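Local coordinates for protein NtrC family transcriptional regulator (Clostridium acetobutylicum ATCC 824, PDB 2Q5C) that probably regulates transcription as an NtrC-family activator, this piece being its N-terminal domain of the propionate catabolism activator type, distinct from its ATP-binding domain, at residues I32-S37 with S42-G47; L17-K22 with S168-L173; T133-V138 with K144-G149; R85-A90 with N95-I100; F81-A86 with S105-H110. One frame throughout, in Å; residues are numbered along the deposited sequence. Where two conformers were deposited one is given.

Contact 1 (I32-S37 with S42-G47). With SO4 (sulfate ion), chain F; SO4 (sulfate ion), chain D.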
# COMPACT_ATOMS: atom_id res chain seq x y z
N ILE A 32 -13.15 -11.62 -1.13
CA ILE A 32 -13.89 -10.38 -1.27
C ILE A 32 -12.85 -9.36 -1.66
O ILE A 32 -11.79 -9.31 -1.03
CB ILE A 32 -14.60 -9.96 0.05
CG1 ILE A 32 -15.67 -10.99 0.44
CG2 ILE A 32 -15.24 -8.59 -0.12
CD1 ILE A 32 -15.19 -12.18 1.28
N THR A 33 -13.07 -8.57 -2.70
CA THR A 33 -12.15 -7.48 -3.05
C THR A 33 -12.89 -6.16 -3.06
O THR A 33 -14.05 -6.10 -3.49
CB THR A 33 -11.47 -7.70 -4.41
OG1 THR A 33 -12.47 -7.82 -5.42
CG2 THR A 33 -10.61 -8.95 -4.41
N LYS A 34 -12.24 -5.12 -2.56
CA LYS A 34 -12.82 -3.78 -2.54
C LYS A 34 -11.72 -2.79 -2.87
O LYS A 34 -10.58 -2.91 -2.41
CB LYS A 34 -13.42 -3.42 -1.16
CG LYS A 34 -14.50 -4.40 -0.68
CD LYS A 34 -15.83 -4.23 -1.46
CE LYS A 34 -16.88 -5.21 -0.96
NZ LYS A 34 -18.09 -5.33 -1.87
N THR A 35 -12.06 -1.78 -3.67
CA THR A 35 -11.09 -0.81 -4.11
C THR A 35 -11.21 0.42 -3.25
O THR A 35 -12.20 1.18 -3.36
CB THR A 35 -11.34 -0.47 -5.61
OG1 THR A 35 -11.22 -1.68 -6.37
CG2 THR A 35 -10.32 0.55 -6.12
N ALA A 36 -10.24 0.62 -2.37
CA ALA A 36 -10.29 1.75 -1.44
C ALA A 36 -8.97 1.92 -0.73
O ALA A 36 -8.15 1.01 -0.71
CB ALA A 36 -11.40 1.50 -0.39
N SER A 37 -8.79 3.09 -0.09
CA SER A 37 -7.63 3.32 0.78
C SER A 37 -8.01 4.16 2.00
O SER A 37 -9.08 4.82 2.02
CB SER A 37 -6.50 4.04 0.02
OG SER A 37 -6.90 5.38 -0.26
N SER A 42 -11.24 2.09 5.74
CA SER A 42 -11.61 1.70 7.11
C SER A 42 -13.14 1.63 7.26
O SER A 42 -13.64 0.74 7.96
CB SER A 42 -10.97 2.64 8.14
OG SER A 42 -11.60 3.89 8.19
N LYS A 43 -13.88 2.49 6.58
CA LYS A 43 -15.36 2.41 6.62
C LYS A 43 -15.86 1.13 5.96
O LYS A 43 -16.76 0.44 6.46
CB LYS A 43 -15.98 3.65 5.97
CG LYS A 43 -17.51 3.57 5.96
CD LYS A 43 -18.12 4.87 5.46
CE LYS A 43 -19.66 4.79 5.46
NZ LYS A 43 -20.25 6.15 5.12
N ILE A 44 -15.27 0.77 4.82
CA ILE A 44 -15.65 -0.47 4.14
C ILE A 44 -15.27 -1.68 5.00
O ILE A 44 -16.07 -2.62 5.15
CB ILE A 44 -14.98 -0.53 2.75
CG1 ILE A 44 -15.60 0.51 1.82
CG2 ILE A 44 -15.09 -1.94 2.14
CD1 ILE A 44 -14.72 0.83 0.60
N ALA A 45 -14.07 -1.68 5.60
CA ALA A 45 -13.66 -2.76 6.49
C ALA A 45 -14.61 -2.89 7.69
O ALA A 45 -15.00 -4.00 8.06
CB ALA A 45 -12.26 -2.54 6.97
N PHE A 46 -14.98 -1.76 8.27
CA PHE A 46 -15.88 -1.78 9.42
C PHE A 46 -17.20 -2.42 9.01
O PHE A 46 -17.77 -3.23 9.75
CB PHE A 46 -16.09 -0.35 9.93
CG PHE A 46 -16.86 -0.29 11.20
CD1 PHE A 46 -16.18 -0.29 12.41
CD2 PHE A 46 -18.25 -0.31 11.19
CE1 PHE A 46 -16.91 -0.27 13.64
CE2 PHE A 46 -18.99 -0.29 12.38
CZ PHE A 46 -18.31 -0.29 13.60
N GLY A 47 -17.68 -2.10 7.82
CA GLY A 47 -18.97 -2.63 7.32
C GLY A 47 -18.91 -4.12 7.04
O GLY A 47 -19.92 -4.80 7.10
S SO4 F . -15.16 -2.25 -5.65
O1 SO4 F . -14.87 -1.61 -4.36
O2 SO4 F . -15.56 -1.22 -6.62
O3 SO4 F . -13.97 -2.91 -6.18
O4 SO4 F . -16.25 -3.21 -5.47
S SO4 D . -20.92 -6.02 0.59
O1 SO4 D . -20.51 -4.61 0.64
O2 SO4 D . -22.23 -6.07 -0.06
O3 SO4 D . -19.94 -6.78 -0.15
O4 SO4 D . -21.02 -6.56 1.96
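Ile44 of helix 38-48 lies against Lys34 and Ala36 of strand 30-35. The strand and helix belong to a beta-alpha-beta crossover. Strand 30-35 forms one border of the parallel sheet, and helix 38-48 leads from it towards strand 54-58. The two branches of Ile44 divide the work. Its longer branch puts CD1 on Ala36 CB at 3.5 Å, a close end-on approach of two methyl groups. Its short branch turns to the lysine instead, and Ile44 CG2 lies 3.8 Å from Lys34 CG. The two side chains run at a slant to each other, and CB and CG of the lysine make the contact. Lys34 then bends at its second torsion (chi2 -73°), which carries the rest of the chain away from the helix. Lys34 NZ ends at one sulfate ion, with a hydrogen bond of 2.9 Å to O3 of the chain D ion. Ala36 and Ala45 both also rest on Ile10 of the neighbouring strand 6-11. Thr35 points to the other face of the sheet, where Leu17 of helix 14-27 packs on it. The sulfates probably came from the crystallisation liquor, so they are no evidence for a natural ligand. The second one is held by backbone: Thr35 N donates to O1 of the chain F sulfate at 2.9 Å, nearly straight at 174°.

Contact 2 (L17-K22 with S168-L173)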
# COMPACT_ATOMS: atom_id res chain seq x y z
N LEU A 17 -5.66 -6.99 -6.85
CA LEU A 17 -7.09 -7.29 -6.80
C LEU A 17 -7.46 -8.40 -7.76
O LEU A 17 -8.29 -9.23 -7.44
CB LEU A 17 -7.94 -6.04 -7.07
CG LEU A 17 -7.81 -4.93 -6.00
CD1 LEU A 17 -8.33 -3.57 -6.51
CD2 LEU A 17 -8.54 -5.33 -4.70
N ASN A 18 -6.83 -8.44 -8.94
CA ASN A 18 -7.15 -9.52 -9.88
C ASN A 18 -6.47 -10.85 -9.54
O ASN A 18 -6.98 -11.92 -9.87
CB ASN A 18 -6.81 -9.11 -11.31
CG ASN A 18 -7.61 -7.93 -11.79
OD1 ASN A 18 -7.07 -7.02 -12.44
ND2 ASN A 18 -8.91 -7.93 -11.50
N LEU A 19 -5.33 -10.80 -8.87
CA LEU A 19 -4.65 -12.01 -8.45
C LEU A 19 -5.38 -12.71 -7.27
O LEU A 19 -5.41 -13.94 -7.16
CB LEU A 19 -3.22 -11.68 -8.04
CG LEU A 19 -2.37 -12.80 -7.44
CD1 LEU A 19 -2.21 -13.98 -8.45
CD2 LEU A 19 -1.01 -12.24 -7.06
N PHE A 20 -5.95 -11.90 -6.37
CA PHE A 20 -6.44 -12.44 -5.11
C PHE A 20 -7.47 -13.58 -5.28
O PHE A 20 -7.35 -14.60 -4.61
CB PHE A 20 -6.96 -11.26 -4.28
CG PHE A 20 -7.39 -11.59 -2.86
CD1 PHE A 20 -6.44 -11.95 -1.91
CD2 PHE A 20 -8.72 -11.46 -2.45
CE1 PHE A 20 -6.82 -12.22 -0.59
CE2 PHE A 20 -9.09 -11.73 -1.11
CZ PHE A 20 -8.14 -12.09 -0.21
N PRO A 21 -8.48 -13.42 -6.16
CA PRO A 21 -9.41 -14.55 -6.32
C PRO A 21 -8.77 -15.82 -6.87
O PRO A 21 -9.29 -16.91 -6.63
CB PRO A 21 -10.46 -14.03 -7.31
CG PRO A 21 -10.24 -12.61 -7.43
CD PRO A 21 -8.90 -12.24 -6.92
N LYS A 22 -7.67 -15.68 -7.61
CA LYS A 22 -6.96 -16.86 -8.11
C LYS A 22 -6.29 -17.58 -6.97
O LYS A 22 -6.33 -18.82 -6.89
CB LYS A 22 -5.94 -16.50 -9.18
CG LYS A 22 -6.56 -15.78 -10.36
CD LYS A 22 -5.48 -15.28 -11.30
CE LYS A 22 -6.07 -14.35 -12.35
NZ LYS A 22 -5.01 -13.86 -13.27
N SER A 168 3.08 -3.86 -5.16
CA SER A 168 3.31 -5.06 -4.39
C SER A 168 3.23 -6.18 -5.39
O SER A 168 2.70 -6.01 -6.50
CB SER A 168 2.19 -5.24 -3.38
OG SER A 168 2.47 -6.37 -2.59
N GLY A 169 3.70 -7.33 -4.99
CA GLY A 169 3.72 -8.45 -5.90
C GLY A 169 3.10 -9.70 -5.34
O GLY A 169 2.54 -9.71 -4.23
N GLU A 170 3.20 -10.75 -6.12
CA GLU A 170 2.61 -12.04 -5.77
C GLU A 170 3.15 -12.63 -4.49
O GLU A 170 2.38 -13.12 -3.66
CB GLU A 170 2.75 -13.04 -6.95
CG GLU A 170 2.31 -14.44 -6.57
CD GLU A 170 2.15 -15.33 -7.76
OE1 GLU A 170 2.25 -14.82 -8.90
OE2 GLU A 170 1.90 -16.55 -7.54
N GLU A 171 4.46 -12.62 -4.30
CA GLU A 171 5.00 -13.26 -3.12
C GLU A 171 4.50 -12.57 -1.86
O GLU A 171 4.14 -13.23 -0.88
CB GLU A 171 6.52 -13.33 -3.20
CG GLU A 171 7.16 -14.08 -2.06
CD GLU A 171 6.80 -15.57 -1.97
OE1 GLU A 171 6.34 -16.19 -2.97
OE2 GLU A 171 7.01 -16.13 -0.86
N SER A 172 4.46 -11.24 -1.87
CA SER A 172 3.97 -10.47 -0.72
C SER A 172 2.50 -10.83 -0.41
O SER A 172 2.08 -10.97 0.77
CB SER A 172 4.11 -8.97 -1.02
OG SER A 172 5.48 -8.58 -1.00
N LEU A 173 1.69 -10.98 -1.45
CA LEU A 173 0.28 -11.30 -1.23
C LEU A 173 0.12 -12.74 -0.74
O LEU A 173 -0.68 -12.97 0.17
CB LEU A 173 -0.53 -11.07 -2.51
CG LEU A 173 -2.04 -11.31 -2.39
CD1 LEU A 173 -2.65 -10.48 -1.24
CD2 LEU A 173 -2.72 -10.98 -3.71
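Glu170 and Leu173, on the first turn of helix 170-187, meet Leu19 and Phe20 of helix 14-27 in a helix-helix contact. Both helices lie on one face of the first parallel sheet in this alpha/beta fold. Gly169 is the N-cap residue, and its O receives the N-H of Leu173 at 3.2 Å. Glu170 comes next and contributes the aliphatic part of its side chain. Its CB is 3.8 Å from Leu19 CD2, and the two side chains are roughly perpendicular. The chain of Glu170 runs out extended to a carboxylate that makes a salt bridge with Arg174, one turn on. Leu173 points into the interface and its two methyls take different partners. Leu173 CD2 lies 4.0 Å from Leu19 CD2, where the two leucines run antiparallel, side by side. The other methyl approaches the ring of Phe20 obliquely. Leu173 is also packed by Leu16 and Leu23 of helix 14-27 and by Ile76 of strand 73-76. Phe20 turns its ring inward, with CG trans to the backbone N (chi1 -174°), towards Ile7 and Leu9 of the sheet. With the ring turned this way, Phe20 CD1 lies 4.1 Å from Leu173 CD1.

Contact 3 (T133-V138 with K144-G149)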
# COMPACT_ATOMS: atom_id res chain seq x y z
N THR A 133 -1.11 18.73 1.60
CA THR A 133 -0.09 19.72 2.01
C THR A 133 1.31 19.23 1.66
O THR A 133 2.16 19.99 1.20
CB THR A 133 -0.17 19.98 3.53
OG1 THR A 133 -1.47 20.48 3.84
CG2 THR A 133 0.90 20.99 4.00
N LEU A 134 1.56 17.95 1.89
CA LEU A 134 2.84 17.39 1.56
C LEU A 134 3.16 17.47 0.07
O LEU A 134 4.31 17.74 -0.29
CB LEU A 134 2.87 15.94 2.05
CG LEU A 134 4.26 15.37 2.13
CD1 LEU A 134 5.15 16.25 3.04
CD2 LEU A 134 4.17 13.95 2.69
N ILE A 135 2.18 17.23 -0.78
CA ILE A 135 2.34 17.37 -2.24
C ILE A 135 2.67 18.82 -2.60
O ILE A 135 3.59 19.09 -3.38
CB ILE A 135 1.13 16.79 -3.04
CG1 ILE A 135 1.10 15.24 -2.87
CG2 ILE A 135 1.16 17.18 -4.52
CD1 ILE A 135 2.39 14.54 -3.32
N SER A 136 1.97 19.77 -1.97
CA SER A 136 2.34 21.18 -2.16
C SER A 136 3.77 21.45 -1.74
O SER A 136 4.48 22.20 -2.43
CB SER A 136 1.40 22.08 -1.37
OG SER A 136 0.12 22.08 -1.98
N LYS A 137 4.21 20.87 -0.64
CA LYS A 137 5.58 21.04 -0.22
C LYS A 137 6.54 20.55 -1.29
O LYS A 137 7.54 21.19 -1.58
CB LYS A 137 5.86 20.33 1.12
CG LYS A 137 7.15 20.76 1.73
CD LYS A 137 7.37 20.09 3.07
CE LYS A 137 8.62 20.61 3.69
NZ LYS A 137 8.83 20.01 5.04
N VAL A 138 6.28 19.38 -1.87
CA VAL A 138 7.11 18.86 -2.96
C VAL A 138 7.31 19.89 -4.07
O VAL A 138 8.45 20.10 -4.51
CB VAL A 138 6.50 17.54 -3.53
CG1 VAL A 138 7.28 17.06 -4.77
CG2 VAL A 138 6.51 16.47 -2.42
N LYS A 144 9.52 17.45 -9.42
CA LYS A 144 8.44 17.19 -10.35
C LYS A 144 7.96 15.73 -10.39
O LYS A 144 7.04 15.42 -11.12
CB LYS A 144 8.86 17.62 -11.76
CG LYS A 144 9.36 19.08 -11.79
CD LYS A 144 9.53 19.59 -13.18
CE LYS A 144 9.93 21.06 -13.16
NZ LYS A 144 11.10 21.29 -12.25
N ILE A 145 8.61 14.88 -9.59
CA ILE A 145 8.37 13.42 -9.66
C ILE A 145 8.19 12.92 -8.23
O ILE A 145 9.02 13.18 -7.38
CB ILE A 145 9.57 12.70 -10.28
CG1 ILE A 145 9.96 13.30 -11.65
CG2 ILE A 145 9.26 11.20 -10.44
CD1 ILE A 145 11.34 12.95 -12.10
N VAL A 146 7.09 12.20 -8.00
CA VAL A 146 6.80 11.65 -6.68
C VAL A 146 6.67 10.12 -6.76
O VAL A 146 5.94 9.61 -7.62
CB VAL A 146 5.46 12.21 -6.15
CG1 VAL A 146 5.02 11.50 -4.87
CG2 VAL A 146 5.59 13.70 -5.90
N VAL A 147 7.37 9.42 -5.86
CA VAL A 147 7.32 7.93 -5.75
C VAL A 147 6.70 7.65 -4.40
O VAL A 147 7.23 8.07 -3.37
CB VAL A 147 8.71 7.36 -5.81
CG1 VAL A 147 8.69 5.82 -5.65
CG2 VAL A 147 9.36 7.71 -7.11
N SER A 148 5.55 6.97 -4.39
CA SER A 148 4.85 6.71 -3.15
C SER A 148 3.75 5.71 -3.39
O SER A 148 3.63 5.12 -4.47
CB SER A 148 4.24 8.02 -2.60
OG SER A 148 3.85 7.92 -1.22
N GLY A 149 2.91 5.53 -2.38
CA GLY A 149 1.68 4.76 -2.57
C GLY A 149 0.65 5.48 -3.42
O GLY A 149 0.76 6.70 -3.70
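In the beta-alpha-beta crossover that joins strand 119-125 to strand 145-148, Ile135 and Val138 of the connecting helix 131-140 settle on Val146. The strands are not neighbours, because strand 96-102 runs between them in the parallel sheet. The helix therefore spans a strand as it crosses. One methyl of Val146 carries the contact from the strand side. Val146 CG2 is 3.9 Å from Val138 CG1 and 4.2 Å from Ile135 CD1. It thus receives two helix residues that stand nearly one turn apart. Both helix side chains slant across the valine. Val138 is the more direct of the two, since its CB already faces the strand. Ile135 starts off to the side, and only the end of its longer branch, folded at chi2 -57°, comes near. All three residues are buried, and no hydrogen bond joins the two segments. Most of the neighbours are apolar too. Ile100 of strand 96-102 touches both Ile135 and Val146, and Ala156 of helix 150-158 touches the same two residues. Val138 leans as well on Phe123 of strand 119-125 and on Ile143 in the turn before the strand. Val147, next in the strand, sends its side chain to the other face of the sheet. Within the helix the backbone bonds are regular, and Val138 N donates to Leu134 O at 3.0 Å. The strand ends at Ser148, whose OG is hydrogen-bonded to Ile100 O in the neighbouring strand.

Contact 4 (R85-A90 with N95-I100)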
# COMPACT_ATOMS: atom_id res chain seq x y z
N ARG A 85 12.14 -0.89 -7.39
CA ARG A 85 11.47 -1.02 -8.71
C ARG A 85 10.79 0.30 -9.10
O ARG A 85 10.88 0.73 -10.26
CB ARG A 85 10.37 -2.08 -8.66
CG ARG A 85 10.82 -3.53 -8.70
CD ARG A 85 9.62 -4.42 -8.44
NE ARG A 85 9.82 -5.77 -8.95
CZ ARG A 85 9.04 -6.81 -8.64
NH1 ARG A 85 8.03 -6.67 -7.83
NH2 ARG A 85 9.33 -8.02 -9.15
N ALA A 86 10.13 0.94 -8.14
CA ALA A 86 9.42 2.18 -8.44
C ALA A 86 10.39 3.30 -8.76
O ALA A 86 10.14 4.06 -9.71
CB ALA A 86 8.49 2.57 -7.31
N VAL A 87 11.47 3.42 -8.00
CA VAL A 87 12.44 4.49 -8.28
C VAL A 87 13.07 4.25 -9.65
O VAL A 87 13.26 5.19 -10.45
CB VAL A 87 13.48 4.54 -7.19
CG1 VAL A 87 14.64 5.50 -7.60
CG2 VAL A 87 12.84 4.97 -5.87
N TYR A 88 13.45 3.02 -9.93
CA TYR A 88 13.99 2.68 -11.23
C TYR A 88 13.06 3.10 -12.37
O TYR A 88 13.50 3.69 -13.35
CB TYR A 88 14.28 1.17 -11.24
CG TYR A 88 14.60 0.62 -12.57
CD1 TYR A 88 15.84 0.87 -13.15
CD2 TYR A 88 13.69 -0.16 -13.26
CE1 TYR A 88 16.15 0.38 -14.41
CE2 TYR A 88 14.01 -0.69 -14.53
CZ TYR A 88 15.24 -0.41 -15.07
OH TYR A 88 15.58 -0.88 -16.31
N ASN A 89 11.76 2.83 -12.24
CA ASN A 89 10.81 3.22 -13.26
C ASN A 89 10.65 4.73 -13.35
O ASN A 89 10.54 5.27 -14.46
CB ASN A 89 9.45 2.62 -12.95
CG ASN A 89 9.37 1.15 -13.26
OD1 ASN A 89 9.99 0.66 -14.19
ND2 ASN A 89 8.53 0.45 -12.51
N ALA A 90 10.69 5.40 -12.21
CA ALA A 90 10.49 6.87 -12.16
C ALA A 90 11.61 7.64 -12.83
O ALA A 90 11.41 8.79 -13.23
CB ALA A 90 10.32 7.33 -10.72
N ASN A 95 15.91 12.68 -12.86
CA ASN A 95 16.70 12.07 -11.77
C ASN A 95 16.43 12.59 -10.36
O ASN A 95 16.93 12.00 -9.39
CB ASN A 95 18.21 12.09 -12.07
CG ASN A 95 18.69 13.40 -12.65
OD1 ASN A 95 18.43 14.48 -12.10
ND2 ASN A 95 19.41 13.33 -13.76
N GLU A 96 15.67 13.68 -10.23
CA GLU A 96 15.39 14.24 -8.92
C GLU A 96 13.96 13.91 -8.51
O GLU A 96 13.02 14.28 -9.18
CB GLU A 96 15.66 15.76 -8.83
CG GLU A 96 15.23 16.28 -7.45
CD GLU A 96 15.78 17.67 -7.07
OE1 GLU A 96 15.89 18.55 -7.95
OE2 GLU A 96 16.07 17.86 -5.86
N LEU A 97 13.83 13.17 -7.41
CA LEU A 97 12.53 12.61 -7.03
C LEU A 97 12.20 12.90 -5.58
O LEU A 97 13.10 13.05 -4.77
CB LEU A 97 12.58 11.07 -7.18
CG LEU A 97 13.34 10.45 -8.35
CD1 LEU A 97 13.39 8.93 -8.23
CD2 LEU A 97 12.70 10.84 -9.65
N ALA A 98 10.91 12.92 -5.27
CA ALA A 98 10.45 12.89 -3.87
C ALA A 98 9.99 11.48 -3.57
O ALA A 98 9.18 10.95 -4.32
CB ALA A 98 9.29 13.86 -3.65
N LEU A 99 10.51 10.91 -2.50
CA LEU A 99 10.03 9.60 -2.05
C LEU A 99 9.22 9.85 -0.80
O LEU A 99 9.75 10.37 0.19
CB LEU A 99 11.24 8.73 -1.74
CG LEU A 99 10.94 7.32 -1.20
CD1 LEU A 99 10.17 6.50 -2.22
CD2 LEU A 99 12.29 6.69 -0.90
N ILE A 100 7.94 9.49 -0.84
CA ILE A 100 7.03 9.80 0.25
C ILE A 100 6.64 8.51 0.95
O ILE A 100 6.11 7.58 0.31
CB ILE A 100 5.79 10.60 -0.21
CG1 ILE A 100 6.25 11.94 -0.82
CG2 ILE A 100 4.80 10.81 0.97
CD1 ILE A 100 5.16 12.85 -1.30
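Val87 and Ala90, one turn apart on helix 80-90, share a single methyl of Leu97 in strand 96-102. Val87 CG1 comes within 3.7 Å of Leu97 CD1. Ala90 CB meets the same methyl from 4.3 Å, a lighter touch. The side chains of Val87 and Leu97 lie at a slant to each other. The valine methyl in use is the one trans to its backbone N (chi1 171°). Leu97 has an unusual first torsion for its rotamer, chi1 -38°, about 20° from the staggered value. Past that bond the leucine is extended, and its CD1 reaches the helix.

The next shell is also apolar. Leu97 is flanked by Ile145 of strand 145-148, and Val147 of that strand receives Ala86 and Ala90. Val118 covers Val87. Leu99, two residues along the strand, sends its end nearer the helix, but Leu99 CD1 stays 4.8 Å from Val87 CG2. Backbone hydrogen bonds hold Leu97 in the sheet, where it pairs with Lys119 and Lys121. Its neighbour Glu96 makes a salt bridge to Lys119. At the end of the helix, Asn89 O is bonded by Arg92 NH1.

Val87, Ala90 and Leu97 are all buried, and no hydrogen bond crosses between the segments. The helix is therefore held to the strand here by van der Waals contact, while polar bonds fix the strand and the helix end separately.

Contact 5 (F81-A86 with S105-H110)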
# COMPACT_ATOMS: atom_id res chain seq x y z
N PHE A 81 12.66 -3.86 -2.16
CA PHE A 81 12.75 -4.10 -3.61
C PHE A 81 11.54 -3.48 -4.34
O PHE A 81 11.69 -2.97 -5.47
CB PHE A 81 12.83 -5.60 -3.90
CG PHE A 81 13.20 -5.91 -5.32
CD1 PHE A 81 14.47 -5.62 -5.79
CD2 PHE A 81 12.31 -6.56 -6.16
CE1 PHE A 81 14.83 -5.92 -7.11
CE2 PHE A 81 12.67 -6.88 -7.47
CZ PHE A 81 13.93 -6.56 -7.93
N ASP A 82 10.36 -3.50 -3.73
CA ASP A 82 9.19 -2.80 -4.30
C ASP A 82 9.56 -1.33 -4.51
O ASP A 82 9.22 -0.71 -5.55
CB ASP A 82 7.99 -2.81 -3.34
CG ASP A 82 7.34 -4.19 -3.14
OD1 ASP A 82 7.35 -5.00 -4.07
OD2 ASP A 82 6.79 -4.36 -2.01
N THR A 83 10.20 -0.73 -3.51
CA THR A 83 10.59 0.70 -3.60
C THR A 83 11.63 0.91 -4.71
O THR A 83 11.51 1.85 -5.50
CB THR A 83 11.11 1.17 -2.25
OG1 THR A 83 10.05 1.04 -1.29
CG2 THR A 83 11.46 2.66 -2.33
N MET A 84 12.64 0.06 -4.78
CA MET A 84 13.64 0.21 -5.81
C MET A 84 13.02 0.09 -7.18
O MET A 84 13.34 0.90 -8.04
CB MET A 84 14.76 -0.82 -5.62
CG MET A 84 15.47 -0.69 -4.30
SD MET A 84 16.20 0.95 -4.01
CE MET A 84 17.69 0.86 -5.01
N ARG A 85 12.14 -0.89 -7.39
CA ARG A 85 11.47 -1.02 -8.71
C ARG A 85 10.79 0.30 -9.10
O ARG A 85 10.88 0.73 -10.26
CB ARG A 85 10.37 -2.08 -8.66
CG ARG A 85 10.82 -3.53 -8.70
CD ARG A 85 9.62 -4.42 -8.44
NE ARG A 85 9.82 -5.77 -8.95
CZ ARG A 85 9.04 -6.81 -8.64
NH1 ARG A 85 8.03 -6.67 -7.83
NH2 ARG A 85 9.33 -8.02 -9.15
N ALA A 86 10.13 0.94 -8.14
CA ALA A 86 9.42 2.18 -8.44
C ALA A 86 10.39 3.30 -8.76
O ALA A 86 10.14 4.06 -9.71
CB ALA A 86 8.49 2.57 -7.31
N SER A 105 10.84 5.41 6.91
CA SER A 105 11.50 4.94 5.69
C SER A 105 11.44 3.42 5.57
O SER A 105 11.54 2.71 6.57
CB SER A 105 12.98 5.34 5.71
OG SER A 105 13.11 6.73 6.01
N ILE A 106 11.29 2.94 4.34
CA ILE A 106 11.39 1.50 4.05
C ILE A 106 12.83 1.14 3.64
O ILE A 106 13.41 0.14 4.09
CB ILE A 106 10.39 1.08 2.94
CG1 ILE A 106 8.94 1.20 3.43
CG2 ILE A 106 10.64 -0.34 2.49
CD1 ILE A 106 8.25 2.51 3.05
N VAL A 107 13.38 1.95 2.75
CA VAL A 107 14.74 1.76 2.29
C VAL A 107 15.50 3.04 2.68
O VAL A 107 14.91 4.12 2.74
CB VAL A 107 14.78 1.46 0.75
CG1 VAL A 107 14.09 2.54 -0.01
CG2 VAL A 107 16.20 1.24 0.26
N ASP A 108 16.79 2.91 2.98
CA ASP A 108 17.60 4.09 3.22
C ASP A 108 17.73 4.91 1.92
O ASP A 108 18.17 4.38 0.88
CB ASP A 108 18.96 3.64 3.77
CG ASP A 108 19.85 4.79 4.12
OD1 ASP A 108 20.35 5.46 3.20
OD2 ASP A 108 20.07 5.02 5.33
N LYS A 109 17.31 6.17 2.01
CA LYS A 109 17.26 7.09 0.87
C LYS A 109 18.63 7.20 0.21
O LYS A 109 18.75 7.11 -1.02
CB LYS A 109 16.76 8.47 1.34
CG LYS A 109 17.16 9.62 0.46
CD LYS A 109 16.83 10.92 1.18
CE LYS A 109 18.07 11.78 1.31
NZ LYS A 109 18.85 11.91 0.05
N HIS A 110 19.66 7.35 1.05
CA HIS A 110 21.03 7.50 0.55
C HIS A 110 21.50 6.26 -0.19
O HIS A 110 22.23 6.35 -1.18
CB HIS A 110 22.01 7.82 1.68
CG HIS A 110 21.70 9.08 2.42
ND1 HIS A 110 21.79 10.33 1.86
CD2 HIS A 110 21.35 9.26 3.71
CE1 HIS A 110 21.48 11.23 2.77
NE2 HIS A 110 21.19 10.61 3.90
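Thr83 of helix 80-90 faces Ile106 and Val107, in the loop that leads into helix 109-116. From the root outward, Thr83 CB is 4.0 Å from Val107 CG1. The chain then forks. The methyl branch goes to the valine, and Thr83 CG2 comes within 3.5 Å of the same CG1, a close methyl-to-methyl approach. The hydroxyl branch passes beside Ile106, with Thr83 OG1 4.1 Å from Ile106 CG2. That oxygen is bonded elsewhere, to Thr79 O one turn back in the chain. This bond is consistent with the rotation of the side chain (chi1 -62°), which leaves its methyl to serve as the apolar end. Both pairs of side chains meet at a slant.

Val107 adopts a less usual rotamer here. Its CG1 sits between the backbone N and the carbonyl carbon (chi1 56°), the crowded position for a valine methyl. Its CG2 lies 4.3 Å from Met84 SD, but Met84 was modelled in two conformers, so that touch is doubtful. In the conformer given, Met84 also reaches Ile112, Met115 and Leu116 of helix 109-116. Beyond Val107, Asp108 is the N-cap of that helix, and its OD1 accepts a hydrogen bond from Glu111 N. The loop joins strand 96-102 to helix 109-116, which shares one face of the second sheet with helix 80-90, in a beta-alpha-beta unit of a three-layer alpha/beta/alpha sandwich.

In the fold
The chain forms two lobes, each built on a parallel sheet of strand order 2-1-3-4 with helices on both faces. Contact 1 lies in the first lobe. Contacts 5, 4 and 3 open in that order in the second; 4 and 5 share helix 80-90, their centres about 9 Å apart. Contacts 3 and 4 use neighbouring strands, 145-148 and 96-102, and approach the sheet from opposite faces. Contact 2 opens first and closes last, bringing helices from near the two ends together. Its helix 170-187 returns to the first lobe, while helix 80-90 goes over to the second. The lobes therefore exchange their closing helices. Contacts 1 and 4 lie about 29 Å apart, centre to centre.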